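Long-range contacts in Alpha/beta hydrolase (Pectobacterium atrosepticum SCRI1043, PDB 3BDV), which is probably a hydrolase with the alpha/beta-hydrolase fold, of unestablished substrate, and binds calcium ions in the crystal: residues A56-I65 and F83-V91; D117-S125 and Q145-S153. All coordinates share one frame; numbering follows the deposited sequence. Where two conformers were deposited one is given.

Contact 1 of 2, residues A56-I65 and F83-V91; sequences ADLDRWVLAI and FGALAACHV
Asp57 OD1 accepts from Arg60 N (3.0 Å) through its anti lone pair, capping the first turn of helix 58-70 just where Phe83 meets it: Asp57 C lies at the edge of the phenyl ring by CZ, which also comes 3.6 Å from Leu58 N. Ala56 CB lies over one face of Phe83 in a CH-pi contact, 4.1 Å from the centroid. Phe83 and Trp61 form an edge-to-face (T-shaped) pair. The CD2–CE2 edge of Phe83 stands over the indole with the planes at 83° and Phe83 CE2 3.6 Å from Trp61 CE3.

At the other end of the contact Leu58 lays a methyl over the His90 imidazole: Leu58 CD2 sits 3.8 Å from the ring centroid, almost on the ring normal. With CG anti to the backbone N (chi1 180°), the isobutyl end is carried toward helix 83-93, where its fork gives CD2 to His90 and CD1 to Ala87 CA and CB. From the next turn of helix 58-70, Val62 CG2 meets His90 CD2 at 3.5 Å and also packs on Val91 CG2. Ala87 CB packs against Trp61 CB and Ile65 CD1, each 3.7 Å away.

The axes of 58-65 and 83-91 pass 9.3 Å apart at -68°, with small Ala87 facing Val62 where the backbones come nearest; Gly84 CA lies near Trp61 CD1. Gly84 fits the last glycine of a GxSxG nucleophile elbow, so helix 83-93 is probably the one that follows the nucleophile in this fold. No hydrogen bond spans the two segments. Cohesion therefore rests on aromatic and aliphatic packing, with Trp61 NE1 satisfied by Pro24 O and His90 ND1 probably hydrogen-bonded to Arg118 O.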
loop_
_atom_site.group_PDB
_atom_site.type_symbol
_atom_site.label_atom_id
_atom_site.label_comp_id
_atom_site.label_asym_id
_atom_site.label_seq_id
_atom_site.Cartn_x
_atom_site.Cartn_y
_atom_site.Cartn_z
ATOM N N ALA A 56 9.961 10.123 -10.460
ATOM C CA ALA A 56 8.612 9.549 -10.508
ATOM C C ALA A 56 8.363 9.140 -11.932
ATOM O O ALA A 56 8.329 9.961 -12.793
ATOM C CB ALA A 56 7.577 10.542 -10.098
ATOM N N ASP A 57 8.237 7.860 -12.184
ATOM C CA ASP A 57 7.877 7.406 -13.509
ATOM C C ASP A 57 6.907 6.277 -13.334
ATOM O O ASP A 57 7.262 5.247 -12.746
ATOM C CB ASP A 57 9.120 6.953 -14.244
ATOM C CG ASP A 57 8.847 6.594 -15.684
ATOM O OD1 ASP A 57 8.314 5.492 -15.969
ATOM O OD2 ASP A 57 9.235 7.403 -16.552
ATOM N N LEU A 58 5.668 6.465 -13.790
ATOM C CA LEU A 58 4.621 5.512 -13.465
ATOM C C LEU A 58 4.928 4.160 -14.100
ATOM O O LEU A 58 4.786 3.106 -13.469
ATOM C CB LEU A 58 3.255 6.022 -13.926
ATOM C CG LEU A 58 2.064 5.106 -13.648
ATOM C CD1 LEU A 58 1.974 4.806 -12.158
ATOM C CD2 LEU A 58 0.804 5.793 -14.130
ATOM N N ASP A 59 5.364 4.203 -15.344
ATOM C CA ASP A 59 5.615 2.965 -16.099
ATOM C C ASP A 59 6.725 2.141 -15.453
ATOM O O ASP A 59 6.627 0.939 -15.366
ATOM C CB ASP A 59 5.977 3.278 -17.535
ATOM C CG ASP A 59 4.796 3.752 -18.369
ATOM O OD1 ASP A 59 3.652 3.396 -18.077
ATOM O OD2 ASP A 59 5.033 4.499 -19.336
ATOM N N ARG A 60 7.759 2.788 -14.907
ATOM C CA ARG A 60 8.798 2.011 -14.219
ATOM C C ARG A 60 8.282 1.328 -12.980
ATOM O O ARG A 60 8.618 0.192 -12.710
ATOM C CB ARG A 60 9.991 2.893 -13.871
ATOM C CG ARG A 60 10.858 3.120 -15.108
ATOM C CD ARG A 60 12.242 3.580 -14.759
ATOM N NE ARG A 60 12.249 4.936 -14.252
ATOM C CZ ARG A 60 12.875 5.966 -14.819
ATOM N NH1 ARG A 60 13.557 5.826 -15.944
ATOM N NH2 ARG A 60 12.810 7.159 -14.252
ATOM N N TRP A 61 7.492 2.035 -12.194
ATOM C CA TRP A 61 6.861 1.430 -11.018
ATOM C C TRP A 61 5.964 0.270 -11.431
ATOM O O TRP A 61 5.995 -0.775 -10.799
ATOM C CB TRP A 61 6.037 2.449 -10.239
ATOM C CG TRP A 61 6.688 2.996 -9.009
ATOM C CD1 TRP A 61 6.389 2.696 -7.709
ATOM C CD2 TRP A 61 7.759 3.943 -8.966
ATOM N NE1 TRP A 61 7.207 3.402 -6.865
ATOM C CE2 TRP A 61 8.035 4.202 -7.613
ATOM C CE3 TRP A 61 8.471 4.642 -9.947
ATOM C CZ2 TRP A 61 9.049 5.101 -7.203
ATOM C CZ3 TRP A 61 9.464 5.511 -9.554
ATOM C CH2 TRP A 61 9.738 5.753 -8.186
ATOM N N VAL A 62 5.181 0.450 -12.491
ATOM C CA VAL A 62 4.266 -0.575 -12.989
ATOM C C VAL A 62 5.041 -1.819 -13.468
ATOM O O VAL A 62 4.687 -2.960 -13.185
ATOM C CB VAL A 62 3.429 -0.045 -14.165
ATOM C CG1 VAL A 62 2.810 -1.228 -14.985
ATOM C CG2 VAL A 62 2.388 0.986 -13.697
ATOM N N LEU A 63 6.109 -1.576 -14.195
ATOM C CA LEU A 63 6.977 -2.643 -14.639
ATOM C C LEU A 63 7.568 -3.379 -13.406
ATOM O O LEU A 63 7.599 -4.611 -13.378
ATOM C CB LEU A 63 8.025 -2.025 -15.569
ATOM C CG LEU A 63 8.929 -2.863 -16.448
ATOM C CD1 LEU A 63 8.204 -4.080 -16.960
ATOM C CD2 LEU A 63 9.394 -1.988 -17.566
ATOM N N ALA A 64 7.983 -2.654 -12.360
ATOM C CA ALA A 64 8.495 -3.297 -11.150
ATOM C C ALA A 64 7.464 -4.161 -10.416
ATOM O O ALA A 64 7.792 -5.244 -9.924
ATOM C CB ALA A 64 9.109 -2.284 -10.184
ATOM N N ILE A 65 6.219 -3.677 -10.340
ATOM C CA ILE A 65 5.168 -4.429 -9.687
ATOM C C ILE A 65 4.856 -5.686 -10.525
ATOM O O ILE A 65 4.734 -6.779 -9.983
ATOM C CB ILE A 65 3.856 -3.589 -9.477
ATOM C CG1 ILE A 65 4.091 -2.411 -8.521
ATOM C CG2 ILE A 65 2.725 -4.519 -8.937
ATOM C CD1 ILE A 65 2.945 -1.333 -8.584
ATOM N N PHE A 83 3.473 7.692 -4.095
ATOM C CA PHE A 83 3.532 7.307 -5.484
ATOM C C PHE A 83 3.356 5.800 -5.692
ATOM O O PHE A 83 2.744 5.369 -6.670
ATOM C CB PHE A 83 4.823 7.806 -6.138
ATOM C CG PHE A 83 4.809 7.704 -7.638
ATOM C CD1 PHE A 83 4.156 8.658 -8.402
ATOM C CD2 PHE A 83 5.540 6.742 -8.286
ATOM C CE1 PHE A 83 4.171 8.586 -9.827
ATOM C CE2 PHE A 83 5.554 6.659 -9.671
ATOM C CZ PHE A 83 4.884 7.597 -10.440
ATOM N N GLY A 84 3.914 5.007 -4.788
ATOM C CA GLY A 84 3.713 3.565 -4.809
ATOM C C GLY A 84 2.251 3.175 -4.741
ATOM O O GLY A 84 1.844 2.217 -5.395
ATOM N N ALA A 85 1.445 3.901 -3.973
ATOM C CA ALA A 85 0.044 3.580 -3.885
ATOM C C ALA A 85 -0.658 3.923 -5.183
ATOM O O ALA A 85 -1.562 3.216 -5.617
ATOM C CB ALA A 85 -0.610 4.343 -2.706
ATOM N N LEU A 86 -0.287 5.058 -5.783
ATOM C CA LEU A 86 -0.797 5.340 -7.139
ATOM C C LEU A 86 -0.448 4.237 -8.103
ATOM O O LEU A 86 -1.286 3.833 -8.924
ATOM C CB LEU A 86 -0.340 6.683 -7.663
ATOM C CG LEU A 86 -0.849 7.851 -6.815
ATOM C CD1 LEU A 86 -0.397 9.197 -7.404
ATOM C CD2 LEU A 86 -2.352 7.802 -6.589
ATOM N N ALA A 87 0.784 3.761 -8.075
ATOM C CA ALA A 87 1.134 2.678 -9.000
ATOM C C ALA A 87 0.297 1.439 -8.768
ATOM O O ALA A 87 -0.123 0.791 -9.725
ATOM C CB ALA A 87 2.635 2.351 -8.881
ATOM N N ALA A 88 0.038 1.110 -7.499
ATOM C CA ALA A 88 -0.764 -0.050 -7.116
ATOM C C ALA A 88 -2.155 0.152 -7.724
ATOM O O ALA A 88 -2.713 -0.764 -8.326
ATOM C CB ALA A 88 -0.866 -0.214 -5.585
ATOM N N CYS A 89 -2.688 1.364 -7.582
ATOM C CA CYS A 89 -3.996 1.678 -8.123
ATOM C C CYS A 89 -4.011 1.489 -9.644
ATOM O O CYS A 89 -4.901 0.876 -10.176
ATOM C CB CYS A 89 -4.356 3.095 -7.735
ATOM S SG CYS A 89 -5.852 3.715 -8.423
ATOM N N HIS A 90 -3.003 2.018 -10.323
ATOM C CA HIS A 90 -2.985 1.995 -11.751
ATOM C C HIS A 90 -2.906 0.541 -12.257
ATOM O O HIS A 90 -3.596 0.140 -13.184
ATOM C CB HIS A 90 -1.811 2.836 -12.252
ATOM C CG HIS A 90 -1.642 2.826 -13.741
ATOM N ND1 HIS A 90 -2.284 3.721 -14.579
ATOM C CD2 HIS A 90 -0.877 2.047 -14.548
ATOM C CE1 HIS A 90 -1.913 3.496 -15.818
ATOM N NE2 HIS A 90 -1.069 2.484 -15.830
ATOM N N VAL A 91 -2.083 -0.269 -11.620
ATOM C CA VAL A 91 -1.935 -1.665 -12.065
ATOM C C VAL A 91 -3.252 -2.428 -11.958
ATOM O O VAL A 91 -3.622 -3.137 -12.876
ATOM C CB VAL A 91 -0.832 -2.387 -11.290
ATOM C CG1 VAL A 91 -0.970 -3.897 -11.406
ATOM C CG2 VAL A 91 0.498 -1.921 -11.794
#

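Contact 2 of 2, residues D117-S125 and Q145-S153; sequences DRIQASPLS and QYWAQAWDS
Trp151 lays the edge of its indole along the loop, CD1 meeting Ser122 O, NE1 Gln120 O and CZ2 Ile119 CG2. Its CG lies anti to the carbonyl carbon (chi1 -68°), which turns the indole back from the helix end, beside the loop. NE1 donates to Gln120 O at 3.1 Å with a bent N-H···O angle of 139°; the oxygen lies close to the indole plane, and Gln93 NE2 also donates to it. Ile119 CG2 touches two tryptophans, Trp151 CZ2 and Trp147 CZ3, each at 4.0 Å.

Ala121, at the centre of an inverse gamma turn, presses its methyl CB into the helix surface, 3.8 Å from Trp147 CZ3 and 4.0 Å from Ala150 CB, with Tyr146 OH nearby. Beyond it the loop runs past the end of the helix. Trp151 O takes a nearly straight bond from Leu124 N (3.0 Å, 176°), approached from above the carbonyl plane, and a CA-H···O contact from Pro123. A second such contact runs the other way, from Trp151 CA to Ser122 O. Asp152, with positive phi, closes the helix in a Schellman motif; it is a calcium ligand in a crystal of this protein, but no calcium is bound to it here.

The loop between strands 99-105 and 128-132 is thus pinned to the C-terminal end of helix 141-151, with Trp151 packed on Cys89 of helix 83-93 and Leu104 of strand 99-105, and Leu124 on Val102.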
loop_
_atom_site.group_PDB
_atom_site.type_symbol
_atom_site.label_atom_id
_atom_site.label_comp_id
_atom_site.label_asym_id
_atom_site.label_seq_id
_atom_site.Cartn_x
_atom_site.Cartn_y
_atom_site.Cartn_z
ATOM N N ASP A 117 -3.601 12.170 -15.678
ATOM C CA ASP A 117 -4.162 11.582 -16.878
ATOM C C ASP A 117 -4.100 10.062 -16.916
ATOM O O ASP A 117 -4.585 9.442 -17.855
ATOM C CB ASP A 117 -3.506 12.182 -18.124
ATOM C CG ASP A 117 -2.007 11.969 -18.191
ATOM O OD1 ASP A 117 -1.336 11.711 -17.159
ATOM O OD2 ASP A 117 -1.476 12.117 -19.310
ATOM N N ARG A 118 -3.551 9.463 -15.874
ATOM C CA ARG A 118 -3.405 8.020 -15.819
ATOM C C ARG A 118 -4.061 7.340 -14.654
ATOM O O ARG A 118 -4.166 6.122 -14.618
ATOM C CB ARG A 118 -1.932 7.712 -15.886
ATOM C CG ARG A 118 -1.448 8.234 -17.261
ATOM C CD ARG A 118 -0.157 7.796 -17.637
ATOM N NE ARG A 118 -0.128 6.376 -17.929
ATOM C CZ ARG A 118 0.997 5.703 -18.040
ATOM N NH1 ARG A 118 2.151 6.320 -17.843
ATOM N NH2 ARG A 118 0.979 4.421 -18.293
ATOM N N ILE A 119 -4.513 8.101 -13.672
ATOM C CA ILE A 119 -5.169 7.489 -12.554
ATOM C C ILE A 119 -6.651 7.811 -12.680
ATOM O O ILE A 119 -7.016 9.001 -12.726
ATOM C CB ILE A 119 -4.607 8.073 -11.234
ATOM C CG1 ILE A 119 -3.097 7.769 -11.121
ATOM C CG2 ILE A 119 -5.443 7.592 -10.022
ATOM C CD1 ILE A 119 -2.724 6.277 -11.155
ATOM N N GLN A 120 -7.503 6.782 -12.755
ATOM C CA GLN A 120 -8.931 6.985 -12.976
ATOM C C GLN A 120 -9.681 7.119 -11.653
ATOM O O GLN A 120 -9.325 6.483 -10.651
ATOM C CB GLN A 120 -9.519 5.820 -13.756
ATOM C CG GLN A 120 -8.775 5.494 -15.047
ATOM C CD GLN A 120 -9.274 4.206 -15.676
ATOM O OE1 GLN A 120 -10.482 3.932 -15.674
ATOM N NE2 GLN A 120 -8.352 3.410 -16.219
ATOM N N ALA A 121 -10.710 7.974 -11.666
ATOM C CA ALA A 121 -11.630 8.155 -10.566
ATOM C C ALA A 121 -12.786 7.183 -10.788
ATOM O O ALA A 121 -13.900 7.549 -11.133
ATOM C CB ALA A 121 -12.098 9.550 -10.510
ATOM N N SER A 122 -12.464 5.915 -10.600
ATOM C CA SER A 122 -13.412 4.833 -10.804
ATOM C C SER A 122 -13.042 3.646 -9.916
ATOM O O SER A 122 -11.882 3.506 -9.475
ATOM C CB SER A 122 -13.498 4.459 -12.291
ATOM O OG SER A 122 -12.232 4.214 -12.848
ATOM N N PRO A 123 -14.029 2.798 -9.626
ATOM C CA PRO A 123 -13.816 1.716 -8.694
ATOM C C PRO A 123 -12.714 0.775 -9.044
ATOM O O PRO A 123 -12.564 0.370 -10.211
ATOM C CB PRO A 123 -15.151 0.983 -8.693
ATOM C CG PRO A 123 -16.112 1.967 -9.112
ATOM C CD PRO A 123 -15.406 2.791 -10.130
ATOM N N LEU A 124 -11.968 0.387 -8.028
ATOM C CA LEU A 124 -10.945 -0.612 -8.186
ATOM C C LEU A 124 -11.679 -1.977 -8.175
ATOM O O LEU A 124 -12.648 -2.193 -7.440
ATOM C CB LEU A 124 -9.910 -0.554 -7.077
ATOM C CG LEU A 124 -9.083 0.750 -7.083
ATOM C CD1 LEU A 124 -8.072 0.769 -5.966
ATOM C CD2 LEU A 124 -8.400 0.913 -8.421
ATOM N N SER A 125 -11.218 -2.885 -8.998
ATOM C CA SER A 125 -11.933 -4.143 -9.138
ATOM C C SER A 125 -11.709 -5.053 -7.921
ATOM O O SER A 125 -12.265 -6.143 -7.869
ATOM C CB SER A 125 -11.458 -4.839 -10.411
ATOM O OG SER A 125 -10.062 -5.120 -10.333
ATOM N N GLN A 145 -10.711 11.695 0.646
ATOM C CA GLN A 145 -12.103 11.252 0.649
ATOM C C GLN A 145 -12.706 11.098 -0.738
ATOM O O GLN A 145 -13.422 10.113 -1.017
ATOM C CB GLN A 145 -12.949 12.169 1.460
ATOM C CG GLN A 145 -12.631 12.111 2.954
ATOM C CD GLN A 145 -13.535 13.025 3.735
ATOM O OE1 GLN A 145 -13.436 14.262 3.648
ATOM N NE2 GLN A 145 -14.457 12.423 4.493
ATOM N N TYR A 146 -12.424 12.077 -1.595
ATOM C CA TYR A 146 -12.863 12.037 -3.020
ATOM C C TYR A 146 -12.334 10.790 -3.712
ATOM O O TYR A 146 -13.075 10.026 -4.384
ATOM C CB TYR A 146 -12.370 13.302 -3.772
ATOM C CG TYR A 146 -12.497 13.195 -5.270
ATOM C CD1 TYR A 146 -13.715 13.426 -5.903
ATOM C CD2 TYR A 146 -11.399 12.843 -6.063
ATOM C CE1 TYR A 146 -13.828 13.318 -7.259
ATOM C CE2 TYR A 146 -11.505 12.711 -7.438
ATOM C CZ TYR A 146 -12.719 12.937 -8.025
ATOM O OH TYR A 146 -12.794 12.798 -9.383
ATOM N N TRP A 147 -11.032 10.572 -3.614
ATOM C CA TRP A 147 -10.447 9.426 -4.284
ATOM C C TRP A 147 -10.920 8.094 -3.687
ATOM O O TRP A 147 -11.224 7.176 -4.428
ATOM C CB TRP A 147 -8.933 9.522 -4.261
ATOM C CG TRP A 147 -8.419 10.558 -5.220
ATOM C CD1 TRP A 147 -7.891 11.784 -4.934
ATOM C CD2 TRP A 147 -8.419 10.443 -6.634
ATOM N NE1 TRP A 147 -7.554 12.436 -6.104
ATOM C CE2 TRP A 147 -7.869 11.619 -7.159
ATOM C CE3 TRP A 147 -8.812 9.437 -7.516
ATOM C CZ2 TRP A 147 -7.749 11.826 -8.521
ATOM C CZ3 TRP A 147 -8.647 9.636 -8.868
ATOM C CH2 TRP A 147 -8.129 10.810 -9.363
ATOM N N ALA A 148 -10.975 7.997 -2.370
ATOM C CA ALA A 148 -11.433 6.766 -1.703
ATOM C C ALA A 148 -12.848 6.434 -2.206
ATOM O O ALA A 148 -13.106 5.299 -2.583
ATOM C CB ALA A 148 -11.370 6.911 -0.168
ATOM N N GLN A 149 -13.734 7.428 -2.251
ATOM C CA GLN A 149 -15.102 7.213 -2.664
ATOM C C GLN A 149 -15.120 6.787 -4.118
ATOM O O GLN A 149 -15.779 5.796 -4.492
ATOM C CB GLN A 149 -15.939 8.472 -2.466
ATOM C CG GLN A 149 -17.419 8.335 -2.796
ATOM C CD GLN A 149 -18.202 9.642 -2.511
ATOM O OE1 GLN A 149 -17.734 10.741 -2.833
ATOM N NE2 GLN A 149 -19.383 9.518 -1.904
ATOM N N ALA A 150 -14.355 7.468 -4.953
ATOM C CA ALA A 150 -14.302 7.092 -6.374
ATOM C C ALA A 150 -13.797 5.660 -6.568
ATOM O O ALA A 150 -14.299 4.955 -7.435
ATOM C CB ALA A 150 -13.419 8.028 -7.102
ATOM N N TRP A 151 -12.763 5.281 -5.804
ATOM C CA TRP A 151 -12.116 3.976 -5.928
ATOM C C TRP A 151 -12.903 2.857 -5.230
ATOM O O TRP A 151 -12.544 1.681 -5.343
ATOM C CB TRP A 151 -10.710 4.014 -5.346
ATOM C CG TRP A 151 -9.695 4.856 -6.077
ATOM C CD1 TRP A 151 -9.674 5.161 -7.389
ATOM C CD2 TRP A 151 -8.532 5.455 -5.509
ATOM N NE1 TRP A 151 -8.596 5.926 -7.688
ATOM C CE2 TRP A 151 -7.875 6.136 -6.542
ATOM C CE3 TRP A 151 -8.018 5.553 -4.198
ATOM C CZ2 TRP A 151 -6.704 6.826 -6.347
ATOM C CZ3 TRP A 151 -6.835 6.267 -4.007
ATOM C CH2 TRP A 151 -6.207 6.895 -5.080
ATOM N N ASP A 152 -13.980 3.235 -4.542
ATOM C CA ASP A 152 -14.744 2.317 -3.687
ATOM C C ASP A 152 -13.840 1.659 -2.633
ATOM O O ASP A 152 -13.883 0.448 -2.406
ATOM C CB ASP A 152 -15.438 1.245 -4.542
ATOM C CG ASP A 152 -16.627 0.635 -3.858
ATOM O OD1 ASP A 152 -17.053 1.098 -2.767
ATOM O OD2 ASP A 152 -17.156 -0.319 -4.454
ATOM N N SER A 153 -13.041 2.484 -1.972
ATOM C CA SER A 153 -12.155 2.053 -0.928
ATOM C C SER A 153 -12.688 2.497 0.418
ATOM O O SER A 153 -13.277 3.560 0.532
ATOM C CB SER A 153 -10.793 2.719 -1.172
ATOM O OG SER A 153 -9.890 2.511 -0.104
#

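Contact 1 is largely buried helix-on-helix packing with no hydrogen bond between its segments; contact 2, nearer the surface, joins a loop to a helix end and adds backbone and indole hydrogen bonds to its apolar touches. Both lean on helix 83-93, which supplies one side of contact 1 while its Cys89 SG packs on Trp151 of contact 2. Residues 117-125 bridge the two more directly. Besides the probable bond of its carbonyl to His90, Arg118 forms a salt bridge from NH2 to Asp59 OD1, and Ile119 CD1 packs against Leu86 O. The chemistry thus shifts from apolar between the two helices of contact 1 to mixed polar and apolar where loop meets helix in contact 2.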